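Local coordinates for CCHC-type domain-containing protein (Trypanosoma brucei brucei, PDB 7C47) that probably trims RNA from its 3' end as an RNase D-like exonuclease and carries zinc knuckles that bind nucleotides, at residues G256-C261 with A269-K274; K134-N139 with G265-E270. All coordinates share one frame; numbering follows the deposited sequence.

Contact 1: G256-C261 with A269-K274. With ZN (zinc ion), chain B; C5P (cytidine-5'-monophosphate), chain E.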
loop_
_atom_site.group_PDB
_atom_site.type_symbol
_atom_site.label_atom_id
_atom_site.label_comp_id
_atom_site.label_asym_id
_atom_site.label_seq_id
_atom_site.Cartn_x
_atom_site.Cartn_y
_atom_site.Cartn_z
ATOM N N GLY A 256 -4.321 -19.351 7.435
ATOM C CA GLY A 256 -4.891 -19.616 8.755
ATOM C C GLY A 256 -6.407 -19.616 8.788
ATOM O O GLY A 256 -7.079 -19.515 7.759
ATOM N N GLY A 257 -6.943 -19.736 9.995
ATOM C CA GLY A 257 -8.380 -19.669 10.209
ATOM C C GLY A 257 -8.722 -19.554 11.676
ATOM O O GLY A 257 -7.837 -19.442 12.528
ATOM N N CYS A 258 -10.016 -19.597 11.969
ATOM C CA CYS A 258 -10.493 -19.401 13.330
ATOM C C CYS A 258 -10.089 -20.567 14.237
ATOM O O CYS A 258 -10.385 -21.718 13.943
ATOM C CB CYS A 258 -12.007 -19.240 13.346
ATOM S SG CYS A 258 -12.650 -18.872 14.983
ATOM N N HIS A 259 -9.414 -20.254 15.337
ATOM C CA HIS A 259 -9.012 -21.273 16.310
ATOM C C HIS A 259 -10.195 -21.798 17.126
ATOM O O HIS A 259 -10.106 -22.890 17.674
ATOM C CB HIS A 259 -7.926 -20.724 17.244
ATOM C CG HIS A 259 -6.621 -20.451 16.559
ATOM N ND1 HIS A 259 -5.490 -20.062 17.242
ATOM C CD2 HIS A 259 -6.263 -20.530 15.256
ATOM C CE1 HIS A 259 -4.492 -19.905 16.391
ATOM N NE2 HIS A 259 -4.934 -20.186 15.178
ATOM N N PHE A 260 -11.290 -21.040 17.207
ATOM C CA PHE A 260 -12.463 -21.472 17.970
ATOM C C PHE A 260 -13.360 -22.455 17.203
ATOM O O PHE A 260 -13.626 -23.555 17.691
ATOM C CB PHE A 260 -13.283 -20.274 18.440
ATOM C CG PHE A 260 -14.269 -20.623 19.514
ATOM C CD1 PHE A 260 -13.843 -20.789 20.829
ATOM C CD2 PHE A 260 -15.613 -20.829 19.210
ATOM C CE1 PHE A 260 -14.741 -21.141 21.824
ATOM C CE2 PHE A 260 -16.517 -21.182 20.201
ATOM C CZ PHE A 260 -16.084 -21.332 21.509
ATOM N N CYS A 261 -13.821 -22.050 16.017
ATOM C CA CYS A 261 -14.755 -22.850 15.199
ATOM C C CYS A 261 -14.117 -23.598 14.026
ATOM O O CYS A 261 -14.765 -24.460 13.433
ATOM C CB CYS A 261 -15.879 -21.961 14.663
ATOM S SG CYS A 261 -15.361 -20.744 13.434
ATOM N N ALA A 269 -10.847 -13.774 17.601
ATOM C CA ALA A 269 -11.298 -12.484 18.137
ATOM C C ALA A 269 -12.540 -11.912 17.432
ATOM O O ALA A 269 -13.291 -11.149 18.031
ATOM C CB ALA A 269 -10.161 -11.477 18.083
ATOM N N GLU A 270 -12.745 -12.280 16.168
ATOM C CA GLU A 270 -13.914 -11.861 15.384
ATOM C C GLU A 270 -15.064 -12.874 15.393
ATOM O O GLU A 270 -16.118 -12.598 14.828
ATOM C CB GLU A 270 -13.500 -11.640 13.923
ATOM C CG GLU A 270 -12.310 -10.708 13.718
ATOM C CD GLU A 270 -11.781 -10.740 12.296
ATOM O OE1 GLU A 270 -11.473 -11.837 11.783
ATOM O OE2 GLU A 270 -11.657 -9.660 11.689
ATOM N N CYS A 271 -14.872 -14.036 16.015
ATOM C CA CYS A 271 -15.792 -15.172 15.859
ATOM C C CYS A 271 -17.137 -14.957 16.572
ATOM O O CYS A 271 -17.177 -14.782 17.794
ATOM C CB CYS A 271 -15.129 -16.448 16.379
ATOM S SG CYS A 271 -16.012 -17.974 16.009
ATOM N N PHE A 272 -18.227 -14.957 15.800
ATOM C CA PHE A 272 -19.583 -14.846 16.358
ATOM C C PHE A 272 -19.987 -16.086 17.155
ATOM O O PHE A 272 -20.667 -15.965 18.173
ATOM C CB PHE A 272 -20.638 -14.591 15.261
ATOM C CG PHE A 272 -20.456 -13.292 14.512
ATOM C CD1 PHE A 272 -20.261 -12.085 15.191
ATOM C CD2 PHE A 272 -20.510 -13.268 13.118
ATOM C CE1 PHE A 272 -20.102 -10.893 14.494
ATOM C CE2 PHE A 272 -20.354 -12.077 12.419
ATOM C CZ PHE A 272 -20.149 -10.889 13.107
ATOM N N LYS A 273 -19.585 -17.268 16.686
ATOM C CA LYS A 273 -19.863 -18.517 17.406
ATOM C C LYS A 273 -19.247 -18.537 18.805
ATOM O O LYS A 273 -19.859 -19.059 19.739
ATOM C CB LYS A 273 -19.375 -19.730 16.620
ATOM C CG LYS A 273 -20.207 -20.056 15.398
ATOM C CD LYS A 273 -19.699 -21.336 14.760
ATOM C CE LYS A 273 -20.531 -21.735 13.562
ATOM N NZ LYS A 273 -19.927 -22.922 12.904
ATOM N N LYS A 274 -18.045 -17.977 18.946
ATOM C CA LYS A 274 -17.415 -17.855 20.261
ATOM C C LYS A 274 -18.214 -16.935 21.177
ATOM O O LYS A 274 -18.515 -17.314 22.307
ATOM C CB LYS A 274 -15.970 -17.360 20.161
ATOM C CG LYS A 274 -15.229 -17.456 21.485
ATOM C CD LYS A 274 -13.823 -16.902 21.430
ATOM C CE LYS A 274 -13.158 -17.069 22.788
ATOM N NZ LYS A 274 -11.763 -16.568 22.811
HETATM ZN ZN ZN B . -14.898 -18.838 14.338
HETATM O O3P C5P E . -18.099 -18.686 5.181
HETATM P P C5P E . -18.515 -17.697 6.209
HETATM O O1P C5P E . -19.999 -17.620 6.177
HETATM O O2P C5P E . -17.716 -16.459 6.029
HETATM O "O5'" C5P E . -18.070 -18.352 7.594
HETATM C "C5'" C5P E . -18.263 -19.755 7.874
HETATM C "C4'" C5P E . -18.791 -19.948 9.278
HETATM O "O4'" C5P E . -18.121 -19.025 10.183
HETATM C "C3'" C5P E . -20.291 -19.719 9.464
HETATM O "O3'" C5P E . -20.857 -20.737 10.283
HETATM C "C2'" C5P E . -20.357 -18.335 10.108
HETATM O "O2'" C5P E . -21.493 -18.110 10.918
HETATM C "C1'" C5P E . -19.084 -18.335 10.950
HETATM N N1 C5P E . -18.554 -16.994 11.267
HETATM C C2 C5P E . -18.399 -16.622 12.609
HETATM N N3 C5P E . -17.905 -15.396 12.904
HETATM C C4 C5P E . -17.559 -14.562 11.920
HETATM C C5 C5P E . -17.701 -14.916 10.546
HETATM C C6 C5P E . -18.195 -16.131 10.267
HETATM O O2 C5P E . -18.725 -17.424 13.497
HETATM N N4 C5P E . -17.073 -13.365 12.256
#
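The Phe260 ring lies flat against Lys274, whose CG sits over the ring centre, 3.7 Å from the centroid and 11° off the ring normal, a CH-pi contact with the aliphatic part of a lysine. Lys274 CA covers the same ring near Phe260 CE2, while Cys271 SG and Lys273 O approach obliquely. With Lys274 CG anti to the backbone N (chi1 -170°), the two side chains cross at about a right angle, the extended lysine running over the ring face, and its ammonium ends at Glu268 in a salt bridge. The second ring, Phe272, takes the amino group N4 of cytidine monophosphate over one face, off-centre toward the rim, and Glu270 O lies over that same face, also toward the rim.

The two segments are joined by the zinc. Cys258, Cys261 and Cys271 bind it through SG at 2.2 to 2.3 Å, and His266 completes the three-cysteine, one-histidine set of a CCHC zinc knuckle. The thiolates are also hydrogen-bond acceptors: Cys261 N points almost straight at Cys258 SG (175°), and Cys271, the N-cap residue, accepts Lys274 N with its SG, 3.6 Å away.

The backbone reads the base edge. Phe272 N donates to N3 of the nucleotide at 2.9 Å, N4 of the nucleotide donates to Glu270 O at 2.8 Å, and Lys273 N makes a weak bond to O2. Metal coordination and N-H donors together probably spread the negative charge of the thiolates, and the metal-bound Cys271 probably holds the adjoining peptides where they meet N3 and N4 of cytosine, and O2 more weakly.

Contact 2: K134-N139 with G265-E270. With ZN (zinc ion), chain B; C5P (cytidine-5'-monophosphate), chain E.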
loop_
_atom_site.group_PDB
_atom_site.type_symbol
_atom_site.label_atom_id
_atom_site.label_comp_id
_atom_site.label_asym_id
_atom_site.label_seq_id
_atom_site.Cartn_x
_atom_site.Cartn_y
_atom_site.Cartn_z
ATOM N N LYS A 134 -2.192 -15.161 6.353
ATOM C CA LYS A 134 -1.648 -15.820 7.543
ATOM C C LYS A 134 -2.723 -16.091 8.603
ATOM O O LYS A 134 -2.762 -17.181 9.170
ATOM C CB LYS A 134 -0.525 -14.948 8.130
ATOM C CG LYS A 134 0.125 -15.439 9.416
ATOM C CD LYS A 134 1.054 -16.608 9.171
ATOM C CE LYS A 134 1.758 -17.024 10.451
ATOM N NZ LYS A 134 3.026 -17.730 10.141
ATOM N N LEU A 135 -3.579 -15.102 8.853
ATOM C CA LEU A 135 -4.592 -15.178 9.912
ATOM C C LEU A 135 -5.936 -15.764 9.464
ATOM O O LEU A 135 -6.611 -16.423 10.262
ATOM C CB LEU A 135 -4.835 -13.785 10.499
ATOM C CG LEU A 135 -3.629 -13.032 11.079
ATOM C CD1 LEU A 135 -4.083 -11.685 11.608
ATOM C CD2 LEU A 135 -2.913 -13.823 12.169
ATOM N N ARG A 136 -6.330 -15.522 8.210
ATOM C CA ARG A 136 -7.701 -15.819 7.753
ATOM C C ARG A 136 -7.842 -16.585 6.431
ATOM O O ARG A 136 -8.969 -16.801 5.980
ATOM C CB ARG A 136 -8.481 -14.502 7.633
ATOM C CG ARG A 136 -8.426 -13.619 8.867
ATOM C CD ARG A 136 -9.232 -12.347 8.692
ATOM N NE ARG A 136 -9.190 -11.549 9.916
ATOM C CZ ARG A 136 -8.165 -10.787 10.308
ATOM N NH1 ARG A 136 -7.055 -10.679 9.580
ATOM N NH2 ARG A 136 -8.254 -10.118 11.454
ATOM N N SER A 137 -6.734 -16.997 5.812
ATOM C CA SER A 137 -6.747 -17.552 4.442
ATOM C C SER A 137 -7.464 -16.656 3.411
ATOM O O SER A 137 -8.051 -17.154 2.453
ATOM C CB SER A 137 -7.349 -18.965 4.422
ATOM O OG SER A 137 -6.663 -19.836 5.295
ATOM N N VAL A 138 -7.393 -15.340 3.615
ATOM C CA VAL A 138 -8.000 -14.354 2.727
ATOM C C VAL A 138 -6.884 -13.829 1.819
ATOM O O VAL A 138 -5.843 -13.387 2.318
ATOM C CB VAL A 138 -8.646 -13.210 3.548
ATOM C CG1 VAL A 138 -9.044 -12.028 2.669
ATOM C CG2 VAL A 138 -9.861 -13.730 4.301
ATOM N N ASN A 139 -7.102 -13.879 0.502
ATOM C CA ASN A 139 -6.123 -13.374 -0.483
ATOM C C ASN A 139 -6.565 -12.096 -1.215
ATOM O O ASN A 139 -5.976 -11.733 -2.231
ATOM C CB ASN A 139 -5.747 -14.477 -1.492
ATOM C CG ASN A 139 -6.827 -14.732 -2.540
ATOM O OD1 ASN A 139 -8.019 -14.645 -2.254
ATOM N ND2 ASN A 139 -6.407 -15.064 -3.757
ATOM N N GLY A 265 -11.494 -17.449 6.986
ATOM C CA GLY A 265 -12.141 -16.158 6.719
ATOM C C GLY A 265 -12.212 -15.200 7.897
ATOM O O GLY A 265 -12.519 -14.021 7.707
ATOM N N HIS A 266 -11.949 -15.690 9.111
ATOM C CA HIS A 266 -11.885 -14.823 10.295
ATOM C C HIS A 266 -11.047 -15.433 11.415
ATOM O O HIS A 266 -10.748 -16.626 11.399
ATOM C CB HIS A 266 -13.294 -14.510 10.807
ATOM C CG HIS A 266 -14.028 -15.705 11.330
ATOM N ND1 HIS A 266 -14.666 -16.604 10.505
ATOM C CD2 HIS A 266 -14.231 -16.145 12.594
ATOM C CE1 HIS A 266 -15.228 -17.548 11.235
ATOM N NE2 HIS A 266 -14.975 -17.294 12.504
ATOM N N THR A 267 -10.668 -14.593 12.373
ATOM C CA THR A 267 -9.914 -15.030 13.544
ATOM C C THR A 267 -10.838 -15.234 14.737
ATOM O O THR A 267 -12.001 -14.818 14.720
ATOM C CB THR A 267 -8.826 -14.013 13.933
ATOM O OG1 THR A 267 -9.429 -12.742 14.202
ATOM C CG2 THR A 267 -7.813 -13.876 12.813
ATOM N N GLU A 268 -10.290 -15.871 15.770
ATOM C CA GLU A 268 -11.003 -16.137 17.020
ATOM C C GLU A 268 -11.594 -14.876 17.648
ATOM O O GLU A 268 -12.710 -14.910 18.155
ATOM C CB GLU A 268 -10.061 -16.828 18.006
ATOM C CG GLU A 268 -10.669 -17.175 19.356
ATOM C CD GLU A 268 -9.775 -18.068 20.192
ATOM O OE1 GLU A 268 -8.669 -18.430 19.743
ATOM O OE2 GLU A 268 -10.179 -18.408 21.315
ATOM N N ALA A 269 -10.847 -13.774 17.601
ATOM C CA ALA A 269 -11.298 -12.484 18.137
ATOM C C ALA A 269 -12.540 -11.912 17.432
ATOM O O ALA A 269 -13.291 -11.149 18.031
ATOM C CB ALA A 269 -10.161 -11.477 18.083
ATOM N N GLU A 270 -12.745 -12.280 16.168
ATOM C CA GLU A 270 -13.914 -11.861 15.384
ATOM C C GLU A 270 -15.064 -12.874 15.393
ATOM O O GLU A 270 -16.118 -12.598 14.828
ATOM C CB GLU A 270 -13.500 -11.640 13.923
ATOM C CG GLU A 270 -12.310 -10.708 13.718
ATOM C CD GLU A 270 -11.781 -10.740 12.296
ATOM O OE1 GLU A 270 -11.473 -11.837 11.783
ATOM O OE2 GLU A 270 -11.657 -9.660 11.689
HETATM ZN ZN ZN B . -14.898 -18.838 14.338
HETATM O O3P C5P E . -18.099 -18.686 5.181
HETATM P P C5P E . -18.515 -17.697 6.209
HETATM O O1P C5P E . -19.999 -17.620 6.177
HETATM O O2P C5P E . -17.716 -16.459 6.029
HETATM O "O5'" C5P E . -18.070 -18.352 7.594
HETATM C "C5'" C5P E . -18.263 -19.755 7.874
HETATM C "C4'" C5P E . -18.791 -19.948 9.278
HETATM O "O4'" C5P E . -18.121 -19.025 10.183
HETATM C "C3'" C5P E . -20.291 -19.719 9.464
HETATM O "O3'" C5P E . -20.857 -20.737 10.283
HETATM C "C2'" C5P E . -20.357 -18.335 10.108
HETATM O "O2'" C5P E . -21.493 -18.110 10.918
HETATM C "C1'" C5P E . -19.084 -18.335 10.950
HETATM N N1 C5P E . -18.554 -16.994 11.267
HETATM C C2 C5P E . -18.399 -16.622 12.609
HETATM N N3 C5P E . -17.905 -15.396 12.904
HETATM C C4 C5P E . -17.559 -14.562 11.920
HETATM C C5 C5P E . -17.701 -14.916 10.546
HETATM C C6 C5P E . -18.195 -16.131 10.267
HETATM O O2 C5P E . -18.725 -17.424 13.497
HETATM N N4 C5P E . -17.073 -13.365 12.256
#
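Arg136 and Glu270 form the salt bridge of this contact: Arg136 NE donates to Glu270 OE1 at 3.0 Å, nearly straight at 172° and in the guanidinium plane. It meets the oxygen on the syn side, somewhat out of the carboxylate plane. The two flat groups are turned 62° apart, consistent with an uneven pairing in which the second bond, Arg136 NH2 to Glu270 OE2, is weak. Glu270 OE1 also accepts Thr267 N at 2.9 Å through its anti lone pair, and Thr267 OG1 reaches it from above the carboxylate plane at 3.3 Å. A backbone bond, Gly265 N to Arg136 O (2.8 Å), ties segment 134-139 to the knuckle.

Packing surrounds these bonds. Thr267 CG2 lies over one face of the guanidinium, toward its rim, and touches Leu135 CB at 3.8 Å. Arg136 CG, beside the backbone N (chi1 -51°), passes His266 CA, and the chain extended from there carries NE to Glu270. Val138 CG2 rests against Gly265 CA. The His266 ring binds zinc through NE2, and cytosine C4 lies over the centre of one ring face, 3.6 Å above its plane.

Three donors on one oxygen fix the rotation of the Glu270 carboxylate and probably stabilise its negative charge. The same residue offers its backbone O to the nucleotide, so one residue takes part both in the link to the exonuclease domain and in the base site.

Overall arrangement
Both contacts meet at the first zinc knuckle and share Ala269 and Glu270, with centres about 8 Å apart. Contact 1 lies within the knuckle and closes a short loop round the metal; it is partly buried, its zinc-binding Cys258 and Cys271 inside and the Phe260-Lys274 contact toward the surface. Contact 2 is a surface seam that joins residues at least 126 positions apart and docks the knuckle on helix 124-136 of the exonuclease domain. Their chemistry follows their place: metal-sulfur bonds within the knuckle, charge and backbone pairing at the junction. A probable hydrogen bond from Gly256 to Ser137 and the Lys274-Glu268 salt bridge tie the two together, and both contribute to the zinc and cytidine monophosphate sites.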